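Local structure of endoribonuclease PemK (Escherichia coli, 1M1F) at residues Glu18-Pro30 / Arg35-Ser47. The protein acts as the toxin of a plasmid-borne type II toxin-antitoxin pair, probably as an endoribonuclease, and kills daughter cells that have lost the plasmid. Residues are numbered along the deposited sequence; the frame is centred on the assembly and turned at random.
Sequences EQQGTRPVLIVTP and RVTRLPVVVPVTS
R23 starts with CG held between its own N and carbonyl carbon (chi1 64°) and bends about CG-CD, which carries the guanidinium along V45 so that NH1 donates a hydrogen bond to V45 O at 3.0 Å, in the guanidinium plane. NE and NH2 both donate to Q20 O, side-on, fixing the group's rotation between the incoming loop and the neighbouring strand. Q19, extended at chi1 (-172°) and bent at chi2, lays OE1 over one guanidinium face, 3.2 Å above the plane and toward its rim; its CG rests against the P44 ring and its amide against T46 CG2. At the far end T29 OG1 accepts a hydrogen bond from V41 N at 3.0 Å and is also hydrogen-bonded to N34 OD1 of helix 31-37, while CG2 packs across V41 CG2. Between these ends strands 22-27 and 41-46 run antiparallel. L26 and V43 exchange two backbone bonds, the 2.8 Å one from L26 N to V43 O nearly straight (173°), flanked by V45 N to P24 O and V28 N to V41 O. V25 CG2 and V42 CB touch at 3.8 Å on the face shared with I27 and P44; on the other face L26 CB meets V43 CG2, which V28 CG2, just past the strand end, also reaches; L26 and V28 touch helix 95-106. Strands 5-10 and 71-79 continue the sheet outward on either side, making this pair, joined through helix 31-37, the centre of the twisted antiparallel sheet of the SH3-like PemK/MazF toxin fold.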
ATOM      1  N   GLU A  18       6.159  -8.794   7.477  1.00 11.13           N
ATOM      2  CA  GLU A  18       6.326  -7.771   6.445  1.00 11.16           C
ATOM      3  C   GLU A  18       7.535  -8.050   5.560  1.00 11.61           C
ATOM      4  O   GLU A  18       8.565  -8.512   6.034  1.00 11.66           O
ATOM      5  CB  GLU A  18       6.455  -6.392   7.094  1.00 10.60           C
ATOM      6  CG  GLU A  18       5.150  -5.908   7.720  1.00  9.91           C
ATOM      7  CD  GLU A  18       5.320  -4.814   8.758  1.00  9.06           C
ATOM      8  OE1 GLU A  18       6.400  -4.184   8.842  1.00  8.98           O
ATOM      9  OE2 GLU A  18       4.351  -4.577   9.510  1.00  7.90           O
ATOM     10  N   GLN A  19       7.402  -7.777   4.267  1.00 12.12           N
ATOM     11  CA  GLN A  19       8.490  -7.980   3.329  1.00 12.51           C
ATOM     12  C   GLN A  19       9.704  -7.171   3.776  1.00 13.01           C
ATOM     13  O   GLN A  19       9.600  -5.973   4.028  1.00 12.67           O
ATOM     14  CB  GLN A  19       8.058  -7.565   1.925  1.00 12.74           C
ATOM     15  CG  GLN A  19       9.071  -7.936   0.858  1.00 13.64           C
ATOM     16  CD  GLN A  19       9.238  -9.437   0.705  1.00 15.93           C
ATOM     17  OE1 GLN A  19      10.347  -9.958   0.830  1.00 17.79           O
ATOM     18  NE2 GLN A  19       8.144 -10.131   0.448  1.00 17.49           N
ATOM     19  N   GLN A  20      10.853  -7.839   3.857  1.00 13.68           N
ATOM     20  CA  GLN A  20      12.091  -7.227   4.337  1.00 13.92           C
ATOM     21  C   GLN A  20      13.100  -6.967   3.226  1.00 13.66           C
ATOM     22  O   GLN A  20      12.930  -7.414   2.087  1.00 13.88           O
ATOM     23  CB  GLN A  20      12.796  -8.151   5.348  1.00 14.53           C
ATOM     24  CG  GLN A  20      11.906  -8.794   6.399  1.00 15.44           C
ATOM     25  CD  GLN A  20      12.692  -9.587   7.441  1.00 17.31           C
ATOM     26  OE1 GLN A  20      12.217  -9.794   8.564  1.00 20.31           O
ATOM     27  NE2 GLN A  20      13.891 -10.032   7.070  1.00 17.32           N
ATOM     28  N   GLY A  21      14.152  -6.240   3.582  1.00 12.88           N
ATOM     29  CA  GLY A  21      15.324  -6.099   2.732  1.00 12.55           C
ATOM     30  C   GLY A  21      15.391  -4.943   1.759  1.00 11.77           C
ATOM     31  O   GLY A  21      14.455  -4.162   1.591  1.00 12.23           O
ATOM     32  N   THR A  22      16.554  -4.823   1.133  1.00 10.71           N
ATOM     33  CA  THR A  22      16.758  -3.902   0.036  1.00 10.59           C
ATOM     34  C   THR A  22      16.485  -4.738  -1.208  1.00 10.14           C
ATOM     35  O   THR A  22      17.110  -5.778  -1.422  1.00 11.09           O
ATOM     36  CB  THR A  22      18.188  -3.382   0.025  1.00 10.62           C
ATOM     37  OG1 THR A  22      18.391  -2.518   1.148  1.00 11.60           O
ATOM     38  CG2 THR A  22      18.431  -2.490  -1.174  1.00 11.47           C
ATOM     39  N   ARG A  23      15.536  -4.288  -2.025  1.00  9.42           N
ATOM     40  CA  ARG A  23      15.117  -5.061  -3.178  1.00  8.95           C
ATOM     41  C   ARG A  23      14.442  -4.163  -4.192  1.00  8.68           C
ATOM     42  O   ARG A  23      14.102  -3.015  -3.909  1.00  8.45           O
ATOM     43  CB  ARG A  23      14.153  -6.162  -2.735  1.00  9.60           C
ATOM     44  CG  ARG A  23      12.862  -5.643  -2.144  1.00  9.87           C
ATOM     45  CD  ARG A  23      11.928  -6.730  -1.648  1.00 10.42           C
ATOM     46  NE  ARG A  23      12.552  -7.604  -0.659  1.00 11.88           N
ATOM     47  CZ  ARG A  23      12.972  -8.842  -0.893  1.00 12.90           C
ATOM     48  NH1 ARG A  23      12.841  -9.408  -2.087  1.00 13.60           N
ATOM     49  NH2 ARG A  23      13.532  -9.536   0.088  1.00 14.18           N
ATOM     50  N   PRO A  24      14.253  -4.685  -5.393  1.00  8.10           N
ATOM     51  CA  PRO A  24      13.524  -3.941  -6.414  1.00  7.44           C
ATOM     52  C   PRO A  24      12.068  -3.813  -6.009  1.00  6.87           C
ATOM     53  O   PRO A  24      11.497  -4.733  -5.404  1.00  7.04           O
ATOM     54  CB  PRO A  24      13.656  -4.818  -7.668  1.00  7.73           C
ATOM     55  CG  PRO A  24      14.697  -5.824  -7.348  1.00  9.40           C
ATOM     56  CD  PRO A  24      14.705  -5.993  -5.880  1.00  9.15           C
ATOM     57  N   VAL A  25      11.507  -2.658  -6.321  1.00  6.21           N
ATOM     58  CA  VAL A  25      10.089  -2.401  -6.128  1.00  6.13           C
ATOM     59  C   VAL A  25       9.543  -1.764  -7.402  1.00  6.18           C
ATOM     60  O   VAL A  25      10.278  -1.101  -8.142  1.00  6.83           O
ATOM     61  CB  VAL A  25       9.778  -1.501  -4.898  1.00  6.09           C
ATOM     62  CG1 VAL A  25      10.363  -2.086  -3.622  1.00  6.65           C
ATOM     63  CG2 VAL A  25      10.255  -0.092  -5.118  1.00  6.51           C
ATOM     64  N   LEU A  26       8.265  -1.995  -7.673  1.00  6.14           N
ATOM     65  CA  LEU A  26       7.600  -1.470  -8.860  1.00  5.74           C
ATOM     66  C   LEU A  26       6.679  -0.323  -8.486  1.00  5.83           C
ATOM     67  O   LEU A  26       5.834  -0.478  -7.608  1.00  5.51           O
ATOM     68  CB  LEU A  26       6.793  -2.587  -9.526  1.00  6.02           C
ATOM     69  CG  LEU A  26       5.992  -2.232 -10.779  1.00  6.54           C
ATOM     70  CD1 LEU A  26       6.929  -1.774 -11.891  1.00  8.29           C
ATOM     71  CD2 LEU A  26       5.156  -3.414 -11.225  1.00  7.68           C
ATOM     72  N   ILE A  27       6.825   0.821  -9.146  1.00  6.17           N
ATOM     73  CA  ILE A  27       5.989   1.983  -8.854  1.00  7.00           C
ATOM     74  C   ILE A  27       4.601   1.812  -9.456  1.00  6.79           C
ATOM     75  O   ILE A  27       4.444   1.553 -10.646  1.00  7.30           O
ATOM     76  CB  ILE A  27       6.671   3.286  -9.344  1.00  7.74           C
ATOM     77  CG1 ILE A  27       8.003   3.484  -8.592  1.00 10.84           C
ATOM     78  CG2 ILE A  27       5.738   4.491  -9.152  1.00  7.83           C
ATOM     79  CD1 ILE A  27       8.741   4.797  -8.850  1.00 12.51           C
ATOM     80  N   VAL A  28       3.594   1.948  -8.602  1.00  6.50           N
ATOM     81  CA  VAL A  28       2.185   1.805  -8.970  1.00  7.30           C
ATOM     82  C   VAL A  28       1.518   3.120  -9.367  1.00  6.80           C
ATOM     83  O   VAL A  28       0.676   3.150 -10.259  1.00  7.52           O
ATOM     84  CB  VAL A  28       1.401   1.209  -7.762  1.00  7.70           C
ATOM     85  CG1 VAL A  28      -0.108   1.190  -7.992  1.00  8.25           C
ATOM     86  CG2 VAL A  28       1.914  -0.189  -7.445  1.00  8.36           C
ATOM     87  N   THR A  29       1.876   4.199  -8.680  1.00  6.96           N
ATOM     88  CA  THR A  29       1.225   5.486  -8.879  1.00  7.28           C
ATOM     89  C   THR A  29       1.840   6.267 -10.031  1.00  7.89           C
ATOM     90  O   THR A  29       3.015   6.089 -10.347  1.00  8.32           O
ATOM     91  CB  THR A  29       1.304   6.304  -7.576  1.00  6.98           C
ATOM     92  OG1 THR A  29       2.544   6.021  -6.906  1.00  7.36           O
ATOM     93  CG2 THR A  29       0.232   5.874  -6.581  1.00  6.67           C
ATOM     94  N   PRO A  30       1.056   7.151 -10.647  1.00  8.96           N
ATOM     95  CA  PRO A  30       1.550   7.931 -11.791  1.00  9.91           C
ATOM     96  C   PRO A  30       2.458   9.078 -11.402  1.00  9.91           C
ATOM     97  O   PRO A  30       2.503   9.510 -10.255  1.00  9.26           O
ATOM     98  CB  PRO A  30       0.286   8.503 -12.423  1.00 11.07           C
ATOM     99  CG  PRO A  30      -0.773   8.395 -11.414  1.00 11.13           C
ATOM    100  CD  PRO A  30      -0.345   7.462 -10.324  1.00  9.19           C
ATOM    101  N   ARG A  35       5.154  13.109  -7.931  1.00 11.90           N
ATOM    102  CA  ARG A  35       5.755  14.432  -7.855  1.00 13.64           C
ATOM    103  C   ARG A  35       5.142  15.251  -6.722  1.00 14.01           C
ATOM    104  O   ARG A  35       5.854  15.858  -5.935  1.00 15.51           O
ATOM    105  CB  ARG A  35       5.543  15.135  -9.202  1.00 14.28           C
ATOM    106  CG  ARG A  35       5.945  16.584  -9.293  1.00 16.40           C
ATOM    107  CD  ARG A  35       5.730  17.150 -10.698  1.00 18.07           C
ATOM    108  NE  ARG A  35       4.313  17.353 -11.021  1.00 19.32           N
ATOM    109  CZ  ARG A  35       3.648  16.749 -12.006  1.00 20.39           C
ATOM    110  NH1 ARG A  35       4.239  15.863 -12.803  1.00 20.33           N
ATOM    111  NH2 ARG A  35       2.364  17.030 -12.195  1.00 21.51           N
ATOM    112  N   VAL A  36       3.821  15.240  -6.620  1.00 13.98           N
ATOM    113  CA  VAL A  36       3.139  16.070  -5.632  1.00 14.53           C
ATOM    114  C   VAL A  36       3.301  15.536  -4.212  1.00 13.95           C
ATOM    115  O   VAL A  36       3.538  16.302  -3.281  1.00 14.59           O
ATOM    116  CB  VAL A  36       1.649  16.234  -5.965  1.00 15.08           C
ATOM    117  CG1 VAL A  36       0.954  17.046  -4.886  1.00 16.19           C
ATOM    118  CG2 VAL A  36       1.467  16.908  -7.314  1.00 15.79           C
ATOM    119  N   THR A  37       3.190  14.221  -4.038  1.00 12.96           N
ATOM    120  CA  THR A  37       3.247  13.642  -2.694  1.00 12.21           C
ATOM    121  C   THR A  37       4.647  13.321  -2.212  1.00 12.56           C
ATOM    122  O   THR A  37       4.882  13.270  -1.012  1.00 12.82           O
ATOM    123  CB  THR A  37       2.455  12.312  -2.611  1.00 11.97           C
ATOM    124  OG1 THR A  37       3.083  11.318  -3.445  1.00  9.73           O
ATOM    125  CG2 THR A  37       1.035  12.456  -3.130  1.00 11.72           C
ATOM    126  N   ARG A  38       5.554  13.059  -3.150  1.00 12.15           N
ATOM    127  CA  ARG A  38       6.873  12.533  -2.822  1.00 12.35           C
ATOM    128  C   ARG A  38       6.750  11.197  -2.060  1.00 11.09           C
ATOM    129  O   ARG A  38       7.682  10.773  -1.377  1.00 11.61           O
ATOM    130  CB  ARG A  38       7.682  13.555  -2.021  1.00 13.57           C
ATOM    131  N   LEU A  39       5.596  10.535  -2.203  1.00  9.37           N
ATOM    132  CA  LEU A  39       5.297   9.291  -1.499  1.00  8.35           C
ATOM    133  C   LEU A  39       4.662   8.281  -2.454  1.00  7.03           C
ATOM    134  O   LEU A  39       3.481   7.965  -2.344  1.00  6.87           O
ATOM    135  CB  LEU A  39       4.354   9.550  -0.311  1.00  8.44           C
ATOM    136  CG  LEU A  39       4.982  10.279   0.878  1.00  9.40           C
ATOM    137  CD1 LEU A  39       3.905  10.743   1.866  1.00 10.61           C
ATOM    138  CD2 LEU A  39       6.002   9.374   1.563  1.00 10.02           C
ATOM    139  N   PRO A  40       5.427   7.757  -3.405  1.00  6.32           N
ATOM    140  CA  PRO A  40       4.866   6.777  -4.335  1.00  6.14           C
ATOM    141  C   PRO A  40       4.378   5.525  -3.620  1.00  5.93           C
ATOM    142  O   PRO A  40       4.901   5.145  -2.575  1.00  5.59           O
ATOM    143  CB  PRO A  40       6.063   6.420  -5.224  1.00  6.18           C
ATOM    144  CG  PRO A  40       7.240   6.720  -4.361  1.00  7.20           C
ATOM    145  CD  PRO A  40       6.862   7.985  -3.653  1.00  6.70           C
ATOM    146  N   VAL A  41       3.371   4.893  -4.208  1.00  5.49           N
ATOM    147  CA  VAL A  41       2.950   3.576  -3.784  1.00  5.22           C
ATOM    148  C   VAL A  41       3.692   2.567  -4.669  1.00  5.50           C
ATOM    149  O   VAL A  41       3.731   2.710  -5.893  1.00  5.75           O
ATOM    150  CB  VAL A  41       1.419   3.378  -3.909  1.00  5.37           C
ATOM    151  CG1 VAL A  41       1.044   1.981  -3.453  1.00  5.64           C
ATOM    152  CG2 VAL A  41       0.686   4.434  -3.100  1.00  6.01           C
ATOM    153  N   VAL A  42       4.282   1.563  -4.033  1.00  5.25           N
ATOM    154  CA  VAL A  42       5.067   0.546  -4.711  1.00  5.76           C
ATOM    155  C   VAL A  42       4.654  -0.849  -4.267  1.00  5.54           C
ATOM    156  O   VAL A  42       4.028  -1.025  -3.221  1.00  5.87           O
ATOM    157  CB  VAL A  42       6.601   0.722  -4.426  1.00  6.10           C
ATOM    158  CG1 VAL A  42       7.026   2.152  -4.660  1.00  5.59           C
ATOM    159  CG2 VAL A  42       6.958   0.289  -3.009  1.00  6.56           C
ATOM    160  N   VAL A  43       4.997  -1.842  -5.086  1.00  5.05           N
ATOM    161  CA  VAL A  43       4.855  -3.246  -4.697  1.00  5.24           C
ATOM    162  C   VAL A  43       6.228  -3.913  -4.855  1.00  5.41           C
ATOM    163  O   VAL A  43       6.966  -3.624  -5.806  1.00  5.89           O
ATOM    164  CB  VAL A  43       3.765  -3.992  -5.484  1.00  5.14           C
ATOM    165  CG1 VAL A  43       2.394  -3.600  -4.968  1.00  5.95           C
ATOM    166  CG2 VAL A  43       3.871  -3.753  -6.985  1.00  5.14           C
ATOM    167  N   PRO A  44       6.594  -4.789  -3.926  1.00  5.51           N
ATOM    168  CA  PRO A  44       7.934  -5.379  -3.953  1.00  6.31           C
ATOM    169  C   PRO A  44       8.098  -6.555  -4.899  1.00  6.27           C
ATOM    170  O   PRO A  44       7.146  -7.269  -5.199  1.00  6.97           O
ATOM    171  CB  PRO A  44       8.110  -5.862  -2.520  1.00  6.54           C
ATOM    172  CG  PRO A  44       6.727  -6.216  -2.082  1.00  6.38           C
ATOM    173  CD  PRO A  44       5.800  -5.273  -2.789  1.00  5.52           C
ATOM    174  N   VAL A  45       9.334  -6.747  -5.349  1.00  6.40           N
ATOM    175  CA  VAL A  45       9.719  -7.881  -6.179  1.00  7.09           C
ATOM    176  C   VAL A  45      10.513  -8.857  -5.322  1.00  8.20           C
ATOM    177  O   VAL A  45      11.418  -8.443  -4.586  1.00  9.36           O
ATOM    178  CB  VAL A  45      10.602  -7.430  -7.349  1.00  7.10           C
ATOM    179  CG1 VAL A  45      11.100  -8.620  -8.165  1.00  7.74           C
ATOM    180  CG2 VAL A  45       9.847  -6.456  -8.215  1.00  7.69           C
ATOM    181  N   THR A  46      10.161 -10.136  -5.400  1.00  9.53           N
ATOM    182  CA  THR A  46      10.859 -11.195  -4.671  1.00 11.79           C
ATOM    183  C   THR A  46      11.236 -12.301  -5.636  1.00 13.41           C
ATOM    184  O   THR A  46      10.784 -12.329  -6.771  1.00 11.53           O
ATOM    185  CB  THR A  46       9.960 -11.836  -3.587  1.00 12.62           C
ATOM    186  OG1 THR A  46       8.825 -12.475  -4.195  1.00 14.35           O
ATOM    187  CG2 THR A  46       9.375 -10.807  -2.661  1.00 13.90           C
ATOM    188  N   SER A  47      12.049 -13.242  -5.177  1.00 16.38           N
ATOM    189  CA  SER A  47      12.279 -14.427  -5.981  1.00 18.73           C
ATOM    190  C   SER A  47      11.087 -15.341  -5.690  1.00 19.70           C
ATOM    191  O   SER A  47      10.370 -15.771  -6.594  1.00 22.00           O
ATOM    192  CB  SER A  47      13.580 -15.119  -5.598  1.00 19.30           C
ATOM    193  OG  SER A  47      13.366 -15.995  -4.508  1.00 22.48           O
TER
HETATM  194  O   HOH W   1      13.876 -12.620  -2.275  1.00 30.05           O